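Local structure of protein HIRA (Homo sapiens, 5YJE) at residues F205-S210 / T286-H291; L186-Q189 / P193-N196; P58-E63 / D104-A109. The protein acts, through a C-terminal part that forms a trimer here, as a histone chaperone subunit cooperating with ASF1A in replication-independent chromatin assembly. All blocks are in the same frame, centred on the assembly; numbering follows the deposited sequence.

Contact 1 of 3, residues F205-S210 / T286-H291; sequences FNPSLS and TLQSSH
Asn206 reaches from the end of strand 201-206 to the C-terminal end of helix 266-286, where its amide meets the backbone of Thr286. Asn206 OD1 accepts from Leu209 N, three residues on, an Asx motif, while ND2 turns to the helix end. Asn206 ND2 donates to Thr286 O at 3.0 Å. It arrives in the plane of that carbonyl, on a lone pair, but the N-H points off line, with an angle of 137°. The bond from Leu209 N to Asn206 OD1 is 2.9 Å long and much straighter, at 167°. CG lies anti to the backbone N (chi1 -171°), which carries the amide away from its own strand and across to the helix end. The pair of bonds limits how far the amide can turn. With an alanine here, Thr286 O would probably lose this donor and Leu209 N its side-chain acceptor.

Thr286 meets the same residue with its methyl, Thr286 CG2 lying 4.2 Å from Asn206 CB. Its hydroxyl is engaged elsewhere, with Ala282 O and with Ser127 OG of the second subunit. The helix then closes in a Schellman motif, with Gln288 at positive phi. Leu209 and Ser210 also face the second subunit, so the turn lies at a subunit interface of the trimer. Gln288 approaches Pro207 from the opposite direction with its chain extended beyond CG. Its amide end makes loose contact there, Gln288 NE2 standing 4.0 Å from Pro207 CD.

Contact 2 of 3, residues L186-Q189 / P193-N196; sequences LLTQ and PVMN
Val194 has CG1 anti to the backbone N (chi1 -174°), which leaves CG2 beside that N, where it meets the methyl of Thr188. Thr188 CG2 lies 4.1 Å from Val194 CG2, and the two side chains cross at about a right angle. Leu186 meets the same valine lower down. The CB atoms of Leu186 and Val194 are 4.0 Å apart, so these two side chains touch at their bases, on one face of the sheet.

The backbones form a beta hairpin, and Leu186 with Val194 is an antiparallel hydrogen-bonded pair. Leu186 N donates to Val194 O at 2.9 Å. Val194 N donates back to Leu186 O, also at 2.9 Å. Leu186 O takes a second, weaker contact from Pro193 CA at 3.4 Å, a CA-H...O contact. The next pair, Leu187 with Pro193, is non-hydrogen-bonded. Its side chains lie on the other face, and Leu187 CD1 comes to 4.1 Å from Pro193 N. The proline nitrogen has no hydrogen to give, and at a non-hydrogen-bonded position none is needed toward Leu187.

Past the strand, Thr188 OG1 makes weak hydrogen bonds to His190 N and Ile192 N within the connecting turn. Leu187 O is bound by Thr141 OG1. The hairpin supplies the first two strands of a four-stranded antiparallel sheet, consistent with a blade of a beta propeller, the clan of this family. The two faces have different neighbours. Leu186 and Val194 pack against Ile247 of helix 243-247. Leu187 and Pro193 lie on Met146 of strand 144-149. Strand 184-187 is outermost in its sheet within the chain, and strand 193-196 lies between it and strand 201-206.

Contact 3 of 3, residues P58-E63 / D104-A109; sequences PSMYIE and DVVCVA
Val106 sends both its methyls toward strand 60-71, and Ile62 and Met60 receive them. Ile62 and Val106 meet tip to tip. Ile62 CD1 is 3.5 Å from Val106 CG1 and 4.1 Å from Val106 CG2, so the single delta methyl touches both branches of the valine. Met60 meets Val106 from an oblique direction, its SD lying 4.2 Å from Val106 CG2. All three residues are buried and the contact is wholly apolar. No hydrogen bond joins the two segments.

The torsions explain the reach. Met60 is extended as far as SD, with CG anti to the backbone N (chi1 -167°), and then bends at chi3. The backbones stay well apart, with the CA atoms of Ile62 and Val106 8.6 Å from each other. This is a meeting of two sheets through their side chains, not of two strands in one sheet.

In the next shell, each strand is fixed by its own sheet. Met60 pairs with Val54 and Ile62 with Leu52 through backbone hydrogen bonds. Val106 is bonded likewise to Phe118. Ile62 also packs on Leu79 and Cys81 of strand 74-83, and on Ala99 of strand 96-101. The contact joins two successive four-stranded antiparallel sheets, an arrangement in keeping with neighbouring blades of a beta propeller. Strand 60-71 runs between strands 49-53 and 74-83, and strand 105-110 between strands 96-101 and 114-119.

In the fold
Contacts 1 and 2 are neighbours, with centres 11 Å apart, and both reach the four-stranded sheet of 184-217. They touch directly. Phe205 N lies 3.0 Å from Pro193 O, a probable hydrogen bond between strands 201-206 and 193-196. Leu287 CD1 packs on Val194 CG2 at 3.6 Å, which brings the residue following Thr286 onto the hairpin of contact 2. Contact 3 stands apart, between two earlier sheets. Its centre is about 19 Å from that of contact 2 and 26 Å from that of contact 1. Only contact 1 is touched by another subunit. In chain order, contact 3 closes first, then contact 2, then contact 1.

Contact 1 of 3, residues F205-S210 / T286-H291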
loop_
_atom_site.group_PDB
_atom_site.type_symbol
_atom_site.label_atom_id
_atom_site.label_comp_id
_atom_site.label_asym_id
_atom_site.label_seq_id
_atom_site.Cartn_x
_atom_site.Cartn_y
_atom_site.Cartn_z
ATOM N N PHE B 205 12.072 7.968 -6.894
ATOM C CA PHE B 205 11.150 7.382 -5.930
ATOM C C PHE B 205 10.956 5.907 -6.267
ATOM O O PHE B 205 10.543 5.566 -7.379
ATOM C CB PHE B 205 9.801 8.102 -5.891
ATOM C CG PHE B 205 8.970 7.697 -4.709
ATOM C CD1 PHE B 205 9.100 8.351 -3.500
ATOM C CD2 PHE B 205 8.120 6.607 -4.788
ATOM C CE1 PHE B 205 8.365 7.934 -2.379
ATOM C CE2 PHE B 205 7.388 6.205 -3.693
ATOM C CZ PHE B 205 7.515 6.868 -2.481
ATOM N N ASN B 206 11.261 5.036 -5.313
ATOM C CA ASN B 206 11.056 3.621 -5.534
ATOM C C ASN B 206 9.673 3.250 -5.028
ATOM O O ASN B 206 9.368 3.510 -3.859
ATOM C CB ASN B 206 12.122 2.789 -4.835
ATOM C CG ASN B 206 12.060 1.319 -5.242
ATOM O OD1 ASN B 206 11.662 0.464 -4.455
ATOM N ND2 ASN B 206 12.401 1.034 -6.503
ATOM N N PRO B 207 8.801 2.688 -5.867
ATOM C CA PRO B 207 7.424 2.431 -5.399
ATOM C C PRO B 207 7.332 1.284 -4.412
ATOM O O PRO B 207 6.537 1.354 -3.469
ATOM C CB PRO B 207 6.652 2.152 -6.701
ATOM C CG PRO B 207 7.483 2.761 -7.792
ATOM C CD PRO B 207 8.927 2.535 -7.325
ATOM N N SER B 208 8.170 0.258 -4.550
ATOM C CA SER B 208 8.134 -0.856 -3.608
ATOM C C SER B 208 8.717 -0.471 -2.250
ATOM O O SER B 208 8.142 -0.792 -1.200
ATOM C CB SER B 208 8.894 -2.038 -4.199
ATOM O OG SER B 208 8.256 -2.481 -5.377
ATOM N N LEU B 209 9.896 0.163 -2.237
ATOM C CA LEU B 209 10.425 0.590 -0.946
ATOM C C LEU B 209 9.632 1.769 -0.403
ATOM O O LEU B 209 9.576 1.967 0.818
ATOM C CB LEU B 209 11.904 0.956 -1.048
ATOM C CG LEU B 209 13.020 -0.094 -0.994
ATOM C CD1 LEU B 209 14.355 0.625 -1.044
ATOM C CD2 LEU B 209 12.951 -1.036 0.236
ATOM N N SER B 210 9.007 2.550 -1.298
ATOM C CA SER B 210 8.239 3.741 -0.935
ATOM C C SER B 210 9.150 4.830 -0.383
ATOM O O SER B 210 8.840 5.491 0.608
ATOM C CB SER B 210 7.107 3.416 0.043
ATOM O OG SER B 210 6.003 4.263 -0.214
ATOM N N THR B 286 17.175 0.142 -8.106
ATOM C CA THR B 286 16.213 1.146 -7.656
ATOM C C THR B 286 15.438 1.763 -8.823
ATOM O O THR B 286 14.227 1.995 -8.728
ATOM C CB THR B 286 16.953 2.236 -6.879
ATOM O OG1 THR B 286 17.565 1.669 -5.724
ATOM C CG2 THR B 286 16.010 3.316 -6.434
ATOM N N LEU B 287 16.133 2.062 -9.917
ATOM C CA LEU B 287 15.519 2.565 -11.133
ATOM C C LEU B 287 14.753 1.485 -11.890
ATOM O O LEU B 287 14.054 1.813 -12.859
ATOM C CB LEU B 287 16.597 3.166 -12.045
ATOM C CG LEU B 287 16.957 4.653 -11.941
ATOM C CD1 LEU B 287 15.784 5.553 -12.319
ATOM C CD2 LEU B 287 17.414 4.976 -10.547
ATOM N N GLN B 288 14.878 0.219 -11.483
ATOM C CA GLN B 288 14.298 -0.901 -12.221
ATOM C C GLN B 288 14.704 -0.858 -13.691
ATOM O O GLN B 288 13.900 -1.113 -14.586
ATOM C CB GLN B 288 12.772 -0.929 -12.082
ATOM C CG GLN B 288 12.273 -0.968 -10.652
ATOM C CD GLN B 288 10.747 -0.931 -10.557
ATOM O OE1 GLN B 288 10.034 -1.162 -11.543
ATOM N NE2 GLN B 288 10.241 -0.619 -9.364
ATOM N N SER B 289 15.969 -0.540 -13.942
ATOM C CA SER B 289 16.519 -0.464 -15.295
ATOM C C SER B 289 17.285 -1.754 -15.575
ATOM O O SER B 289 18.450 -1.887 -15.194
ATOM C CB SER B 289 17.410 0.765 -15.434
ATOM O OG SER B 289 18.282 0.642 -16.540
ATOM N N SER B 290 16.645 -2.680 -16.295
ATOM C CA SER B 290 17.102 -4.067 -16.337
ATOM C C SER B 290 18.425 -4.226 -17.081
ATOM O O SER B 290 19.334 -4.925 -16.607
ATOM C CB SER B 290 16.028 -4.966 -16.963
ATOM O OG SER B 290 16.054 -4.873 -18.376
ATOM N N HIS B 291 18.533 -3.648 -18.274
ATOM C CA HIS B 291 19.781 -3.777 -19.012
ATOM C C HIS B 291 20.940 -3.185 -18.214
ATOM O O HIS B 291 22.026 -3.778 -18.152
ATOM C CB HIS B 291 19.650 -3.119 -20.385
#

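Contact 2 of 3, residues L186-Q189 / P193-N196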
loop_
_atom_site.group_PDB
_atom_site.type_symbol
_atom_site.label_atom_id
_atom_site.label_comp_id
_atom_site.label_asym_id
_atom_site.label_seq_id
_atom_site.Cartn_x
_atom_site.Cartn_y
_atom_site.Cartn_z
ATOM N N LEU B 186 12.427 13.140 -14.946
ATOM C CA LEU B 186 12.125 11.990 -15.781
ATOM C C LEU B 186 10.995 11.164 -15.176
ATOM O O LEU B 186 10.883 11.010 -13.954
ATOM C CB LEU B 186 13.323 11.051 -15.949
ATOM C CG LEU B 186 14.733 11.459 -16.323
ATOM C CD1 LEU B 186 15.587 10.189 -16.336
ATOM C CD2 LEU B 186 14.756 12.140 -17.684
ATOM N N LEU B 187 10.198 10.585 -16.053
ATOM C CA LEU B 187 9.290 9.511 -15.691
ATOM C C LEU B 187 9.661 8.312 -16.553
ATOM O O LEU B 187 9.390 8.307 -17.764
ATOM C CB LEU B 187 7.838 9.932 -15.898
ATOM C CG LEU B 187 6.822 8.870 -15.501
ATOM C CD1 LEU B 187 6.989 8.485 -14.010
ATOM C CD2 LEU B 187 5.412 9.387 -15.834
ATOM N N THR B 188 10.280 7.304 -15.942
ATOM C CA THR B 188 10.817 6.193 -16.715
ATOM C C THR B 188 9.694 5.293 -17.231
ATOM O O THR B 188 8.524 5.400 -16.837
ATOM C CB THR B 188 11.806 5.390 -15.883
ATOM O OG1 THR B 188 11.098 4.527 -14.976
ATOM C CG2 THR B 188 12.723 6.332 -15.116
ATOM N N GLN B 189 10.073 4.372 -18.117
ATOM C CA GLN B 189 9.148 3.440 -18.750
ATOM C C GLN B 189 8.536 2.459 -17.763
ATOM O O GLN B 189 7.644 1.699 -18.150
ATOM C CB GLN B 189 9.855 2.699 -19.887
ATOM N N PRO B 193 9.585 8.126 -10.922
ATOM C CA PRO B 193 10.004 9.520 -11.073
ATOM C C PRO B 193 11.432 9.745 -10.599
ATOM O O PRO B 193 11.872 9.235 -9.563
ATOM C CB PRO B 193 8.997 10.289 -10.200
ATOM C CG PRO B 193 8.587 9.306 -9.144
ATOM C CD PRO B 193 8.789 7.910 -9.698
ATOM N N VAL B 194 12.149 10.540 -11.385
ATOM C CA VAL B 194 13.527 10.927 -11.125
ATOM C C VAL B 194 13.609 12.451 -11.155
ATOM O O VAL B 194 13.109 13.090 -12.090
ATOM C CB VAL B 194 14.489 10.301 -12.155
ATOM C CG1 VAL B 194 15.913 10.594 -11.794
ATOM C CG2 VAL B 194 14.255 8.805 -12.227
ATOM N N MET B 195 14.227 13.021 -10.126
ATOM C CA MET B 195 14.469 14.449 -9.969
ATOM C C MET B 195 15.979 14.662 -10.011
ATOM O O MET B 195 16.703 14.219 -9.108
ATOM C CB MET B 195 13.876 14.942 -8.652
ATOM C CG MET B 195 12.452 14.479 -8.422
ATOM S SD MET B 195 11.220 15.611 -9.110
ATOM C CE MET B 195 10.371 14.540 -10.248
ATOM N N ASN B 196 16.451 15.309 -11.072
ATOM C CA ASN B 196 17.850 15.676 -11.222
ATOM C C ASN B 196 17.996 17.136 -10.791
ATOM O O ASN B 196 17.508 18.046 -11.482
ATOM C CB ASN B 196 18.319 15.482 -12.663
ATOM C CG ASN B 196 19.767 15.072 -12.744
ATOM O OD1 ASN B 196 20.084 13.917 -12.760
ATOM N ND2 ASN B 196 20.660 16.031 -12.709
#

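Contact 3 of 3, residues P58-E63 / D104-A109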
loop_
_atom_site.group_PDB
_atom_site.type_symbol
_atom_site.label_atom_id
_atom_site.label_comp_id
_atom_site.label_asym_id
_atom_site.label_seq_id
_atom_site.Cartn_x
_atom_site.Cartn_y
_atom_site.Cartn_z
ATOM N N PRO B 58 5.932 8.993 -32.446
ATOM C CA PRO B 58 4.648 9.411 -33.014
ATOM C C PRO B 58 4.397 10.849 -32.585
ATOM O O PRO B 58 3.895 11.080 -31.478
ATOM N N SER B 59 4.799 11.812 -33.422
ATOM C CA SER B 59 4.572 13.223 -33.122
ATOM C C SER B 59 3.084 13.482 -32.900
ATOM O O SER B 59 2.235 13.040 -33.680
ATOM C CB SER B 59 5.101 14.108 -34.252
ATOM N N MET B 60 2.774 14.199 -31.824
ATOM C CA MET B 60 1.410 14.346 -31.347
ATOM C C MET B 60 1.215 15.770 -30.855
ATOM O O MET B 60 1.977 16.246 -30.011
ATOM C CB MET B 60 1.132 13.342 -30.226
ATOM C CG MET B 60 -0.321 13.163 -29.848
ATOM S SD MET B 60 -0.449 11.832 -28.635
ATOM C CE MET B 60 0.437 10.539 -29.507
ATOM N N TYR B 61 0.206 16.447 -31.395
ATOM C CA TYR B 61 -0.139 17.805 -30.998
ATOM C C TYR B 61 -1.490 17.787 -30.295
ATOM O O TYR B 61 -2.387 17.021 -30.665
ATOM C CB TYR B 61 -0.179 18.752 -32.210
ATOM N N ILE B 62 -1.635 18.634 -29.283
ATOM C CA ILE B 62 -2.841 18.717 -28.473
ATOM C C ILE B 62 -3.320 20.153 -28.524
ATOM O O ILE B 62 -2.536 21.071 -28.280
ATOM C CB ILE B 62 -2.562 18.290 -27.018
ATOM C CG1 ILE B 62 -2.556 16.758 -26.882
ATOM C CG2 ILE B 62 -3.523 18.982 -26.049
ATOM C CD1 ILE B 62 -3.938 16.132 -27.076
ATOM N N GLU B 63 -4.592 20.355 -28.839
ATOM C CA GLU B 63 -5.178 21.687 -28.847
ATOM C C GLU B 63 -6.292 21.754 -27.818
ATOM O O GLU B 63 -7.025 20.788 -27.616
ATOM C CB GLU B 63 -5.725 22.073 -30.228
ATOM N N ASP B 104 0.289 6.222 -25.616
ATOM C CA ASP B 104 -0.802 5.438 -25.062
ATOM C C ASP B 104 -1.926 6.281 -24.504
ATOM O O ASP B 104 -3.087 5.890 -24.609
ATOM C CB ASP B 104 -0.286 4.527 -23.951
ATOM C CG ASP B 104 0.572 3.418 -24.473
ATOM O OD1 ASP B 104 0.429 3.065 -25.663
ATOM O OD2 ASP B 104 1.389 2.902 -23.693
ATOM N N VAL B 105 -1.622 7.425 -23.893
ATOM C CA VAL B 105 -2.645 8.211 -23.227
ATOM C C VAL B 105 -2.467 9.679 -23.566
ATOM O O VAL B 105 -1.414 10.124 -24.011
ATOM C CB VAL B 105 -2.644 8.040 -21.688
ATOM C CG1 VAL B 105 -2.486 6.579 -21.289
ATOM C CG2 VAL B 105 -1.582 8.890 -21.073
ATOM N N VAL B 106 -3.537 10.425 -23.350
ATOM C CA VAL B 106 -3.518 11.876 -23.314
ATOM C C VAL B 106 -4.231 12.245 -22.032
ATOM O O VAL B 106 -5.311 11.721 -21.758
ATOM C CB VAL B 106 -4.236 12.499 -24.532
ATOM C CG1 VAL B 106 -4.436 13.982 -24.324
ATOM C CG2 VAL B 106 -3.483 12.226 -25.815
ATOM N N CYS B 107 -3.652 13.118 -21.238
ATOM C CA CYS B 107 -4.347 13.506 -20.026
ATOM C C CYS B 107 -4.351 15.012 -19.916
ATOM O O CYS B 107 -3.480 15.693 -20.462
ATOM C CB CYS B 107 -3.719 12.872 -18.786
ATOM S SG CYS B 107 -1.986 13.107 -18.777
ATOM N N VAL B 108 -5.364 15.525 -19.225
ATOM C CA VAL B 108 -5.549 16.957 -19.067
ATOM C C VAL B 108 -5.812 17.228 -17.602
ATOM O O VAL B 108 -6.475 16.437 -16.917
ATOM C CB VAL B 108 -6.701 17.530 -19.941
ATOM C CG1 VAL B 108 -6.346 17.470 -21.441
ATOM C CG2 VAL B 108 -7.983 16.818 -19.668
ATOM N N ALA B 109 -5.290 18.348 -17.121
ATOM C CA ALA B 109 -5.624 18.826 -15.795
ATOM C C ALA B 109 -6.399 20.129 -15.934
ATOM O O ALA B 109 -6.028 21.005 -16.728
ATOM C CB ALA B 109 -4.375 19.001 -14.920
#